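Local coordinates for V-type ATP synthase alpha chain (Nanoarchaeum equitans Kin4-M, PDB 5BN3), which is the alpha chain (subunit A) of a V-type ATP synthase, with a P-loop nucleotide-binding domain that holds ADP, at residues 243-248 with 316-321. Sequence-based numbering, arbitrary orientation.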
ATOM      1  N   ASP A 243     -29.424 -24.443  26.390  1.00 35.38           N
ATOM      2  CA  ASP A 243     -30.399 -25.482  26.067  1.00 33.81           C
ATOM      3  C   ASP A 243     -30.095 -26.097  24.706  1.00 35.58           C
ATOM      4  O   ASP A 243     -30.157 -27.315  24.530  1.00 36.69           O
ATOM      5  CB  ASP A 243     -31.817 -24.904  26.059  1.00 33.20           C
ATOM      6  CG  ASP A 243     -32.254 -24.401  27.419  1.00 46.39           C
ATOM      7  OD1 ASP A 243     -32.023 -25.112  28.421  1.00 48.94           O
ATOM      8  OD2 ASP A 243     -32.823 -23.291  27.486  1.00 42.30           O
ATOM      9  N   ILE A 244     -29.763 -25.238  23.747  1.00 30.96           N
ATOM     10  CA  ILE A 244     -29.515 -25.662  22.374  1.00 31.46           C
ATOM     11  C   ILE A 244     -28.204 -25.067  21.858  1.00 31.94           C
ATOM     12  O   ILE A 244     -27.901 -23.900  22.116  1.00 32.91           O
ATOM     13  CB  ILE A 244     -30.676 -25.231  21.445  1.00 32.35           C
ATOM     14  CG1 ILE A 244     -31.978 -25.918  21.862  1.00 36.53           C
ATOM     15  CG2 ILE A 244     -30.363 -25.557  19.992  1.00 34.72           C
ATOM     16  CD1 ILE A 244     -31.942 -27.423  21.701  1.00 36.92           C
ATOM     17  N   VAL A 245     -27.424 -25.878  21.147  1.00 34.05           N
ATOM     18  CA  VAL A 245     -26.199 -25.413  20.505  1.00 35.08           C
ATOM     19  C   VAL A 245     -26.283 -25.643  19.000  1.00 38.01           C
ATOM     20  O   VAL A 245     -26.568 -26.755  18.548  1.00 30.13           O
ATOM     21  CB  VAL A 245     -24.959 -26.142  21.059  1.00 37.12           C
ATOM     22  CG1 VAL A 245     -23.715 -25.758  20.272  1.00 42.27           C
ATOM     23  CG2 VAL A 245     -24.769 -25.823  22.524  1.00 34.59           C
ATOM     24  N   ILE A 246     -26.047 -24.591  18.225  1.00 33.94           N
ATOM     25  CA  ILE A 246     -26.001 -24.715  16.774  1.00 34.42           C
ATOM     26  C   ILE A 246     -24.611 -24.363  16.264  1.00 30.31           C
ATOM     27  O   ILE A 246     -24.160 -23.225  16.406  1.00 33.84           O
ATOM     28  CB  ILE A 246     -27.040 -23.804  16.108  1.00 33.14           C
ATOM     29  CG1 ILE A 246     -28.441 -24.220  16.555  1.00 44.64           C
ATOM     30  CG2 ILE A 246     -26.926 -23.873  14.592  1.00 35.28           C
ATOM     31  CD1 ILE A 246     -29.483 -23.179  16.305  1.00 40.70           C
ATOM     32  N   TYR A 247     -23.927 -25.343  15.682  1.00 32.21           N
ATOM     33  CA  TYR A 247     -22.598 -25.109  15.131  1.00 28.94           C
ATOM     34  C   TYR A 247     -22.669 -24.995  13.614  1.00 34.70           C
ATOM     35  O   TYR A 247     -23.032 -25.953  12.928  1.00 34.87           O
ATOM     36  CB  TYR A 247     -21.631 -26.229  15.529  1.00 30.01           C
ATOM     37  CG  TYR A 247     -20.178 -25.846  15.363  1.00 46.78           C
ATOM     38  CD1 TYR A 247     -19.542 -25.967  14.138  1.00 46.62           C
ATOM     39  CD2 TYR A 247     -19.445 -25.359  16.436  1.00 48.31           C
ATOM     40  CE1 TYR A 247     -18.217 -25.611  13.984  1.00 49.23           C
ATOM     41  CE2 TYR A 247     -18.119 -25.004  16.292  1.00 38.95           C
ATOM     42  CZ  TYR A 247     -17.511 -25.132  15.064  1.00 62.16           C
ATOM     43  OH  TYR A 247     -16.190 -24.777  14.917  1.00 58.03           O
ATOM     44  N   ILE A 248     -22.326 -23.821  13.094  1.00 30.71           N
ATOM     45  CA  ILE A 248     -22.306 -23.610  11.654  1.00 34.08           C
ATOM     46  C   ILE A 248     -20.882 -23.681  11.114  1.00 39.35           C
ATOM     47  O   ILE A 248     -20.064 -22.793  11.369  1.00 33.27           O
ATOM     48  CB  ILE A 248     -22.916 -22.248  11.266  1.00 34.01           C
ATOM     49  CG1 ILE A 248     -24.251 -22.033  11.984  1.00 35.84           C
ATOM     50  CG2 ILE A 248     -23.100 -22.159   9.760  1.00 35.70           C
ATOM     51  CD1 ILE A 248     -24.916 -20.707  11.654  1.00 33.62           C
ATOM     52  N   VAL A 316     -27.222 -20.957  21.628  1.00 32.26           N
ATOM     53  CA  VAL A 316     -25.983 -20.357  21.150  1.00 32.55           C
ATOM     54  C   VAL A 316     -25.691 -20.807  19.723  1.00 32.21           C
ATOM     55  O   VAL A 316     -25.806 -21.990  19.398  1.00 34.72           O
ATOM     56  CB  VAL A 316     -24.778 -20.651  22.082  1.00 38.09           C
ATOM     57  CG1 VAL A 316     -24.620 -22.138  22.308  1.00 38.40           C
ATOM     58  CG2 VAL A 316     -23.496 -20.061  21.509  1.00 37.86           C
ATOM     59  N   VAL A 317     -25.348 -19.851  18.866  1.00 31.38           N
ATOM     60  CA  VAL A 317     -24.908 -20.159  17.513  1.00 33.68           C
ATOM     61  C   VAL A 317     -23.424 -19.856  17.377  1.00 37.65           C
ATOM     62  O   VAL A 317     -22.987 -18.739  17.659  1.00 32.60           O
ATOM     63  CB  VAL A 317     -25.682 -19.340  16.460  1.00 37.27           C
ATOM     64  CG1 VAL A 317     -25.007 -19.447  15.108  1.00 38.52           C
ATOM     65  CG2 VAL A 317     -27.111 -19.825  16.358  1.00 35.48           C
ATOM     66  N   ASN A 318     -22.652 -20.860  16.969  1.00 32.66           N
ATOM     67  CA  ASN A 318     -21.243 -20.663  16.641  1.00 34.82           C
ATOM     68  C   ASN A 318     -21.074 -20.673  15.124  1.00 40.78           C
ATOM     69  O   ASN A 318     -21.463 -21.635  14.461  1.00 39.31           O
ATOM     70  CB  ASN A 318     -20.371 -21.760  17.264  1.00 41.71           C
ATOM     71  CG  ASN A 318     -20.525 -21.853  18.773  1.00 46.06           C
ATOM     72  OD1 ASN A 318     -21.346 -22.620  19.278  1.00 51.04           O
ATOM     73  ND2 ASN A 318     -19.725 -21.080  19.498  1.00 41.71           N
ATOM     74  N   ALA A 319     -20.502 -19.607  14.574  1.00 31.50           N
ATOM     75  CA  ALA A 319     -20.295 -19.518  13.129  1.00 30.64           C
ATOM     76  C   ALA A 319     -18.809 -19.481  12.778  1.00 40.45           C
ATOM     77  O   ALA A 319     -18.113 -18.517  13.097  1.00 36.21           O
ATOM     78  CB  ALA A 319     -21.006 -18.300  12.563  1.00 33.96           C
ATOM     79  N   ASP A 320     -18.342 -20.529  12.103  1.00 35.77           N
ATOM     80  CA  ASP A 320     -16.928 -20.711  11.788  1.00 33.97           C
ATOM     81  C   ASP A 320     -16.796 -21.100  10.315  1.00 34.18           C
ATOM     82  O   ASP A 320     -17.045 -22.249   9.962  1.00 34.43           O
ATOM     83  CB  ASP A 320     -16.365 -21.826  12.684  1.00 33.09           C
ATOM     84  CG  ASP A 320     -14.890 -22.102  12.443  1.00 42.16           C
ATOM     85  OD1 ASP A 320     -14.177 -21.212  11.934  1.00 35.47           O
ATOM     86  OD2 ASP A 320     -14.433 -23.218  12.782  1.00 41.60           O
ATOM     87  N   SER A 321     -16.414 -20.164   9.446  1.00 33.16           N
ATOM     88  CA  SER A 321     -16.039 -18.802   9.813  1.00 31.54           C
ATOM     89  C   SER A 321     -16.799 -17.780   8.964  1.00 34.06           C
ATOM     90  O   SER A 321     -17.108 -18.040   7.800  1.00 31.34           O
ATOM     91  CB  SER A 321     -14.531 -18.620   9.619  1.00 33.53           C
ATOM     92  OG  SER A 321     -14.206 -17.270   9.351  1.00 39.95           O
TER
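Ile246 and Ile248 pair with Val317 and Ala319, while Val245 and Tyr247 pair with Val316 and Asn318 on the other face of the sheet. The strands run parallel, with 12° between their directions. Five backbone hydrogen bonds join them. The shortest is Ile248 N to Asn318 O, at 2.7 Å. Val317 CA adds a CA-H...O contact to Ile246 O, 3.3 Å away.

Packing is close around Val317. Its CG1 meets Ile248 CD1 at 3.7 Å, and its CG2 lies against Ile246 CB. Helix 293-309 covers this face, with Ile304 on Ile246 and Ile298 on Ala319. On the other face, the Val245 and Val316 side chains lie side by side and touch through CG2 and CG1.

Both strands belong to the parallel core of the P-loop nucleotide-binding domain. Strand 244-250 lies between strands 280-285 and 314-320. Helix 229-239, which follows the P-loop, packs over Val245, Tyr247 and Asn318.

The side chains of Tyr247, Asn318 and Asp320 make sparser, polar contacts, though still buried from solvent. Tyr247 CG is anti to the backbone N (chi1 -162°). The ring crosses the Asn318 side chain at about a right angle, CD2 3.8 Å from Asn318 CB, with Asn318 O over one face. Asn318 ND2 bonds to Asn233, but its OD1 has no hydrogen-bonding partner. Tyr247 OH gives a weak bond to Asp320 OD2, at 3.2 Å. Asp320 OD2 also bonds to Thr230 of the ADP pocket, consistent with the family's Walker B aspartate. The nearest Asp320 side-chain atom is about 4 Å from a magnesium ion, too far for direct coordination.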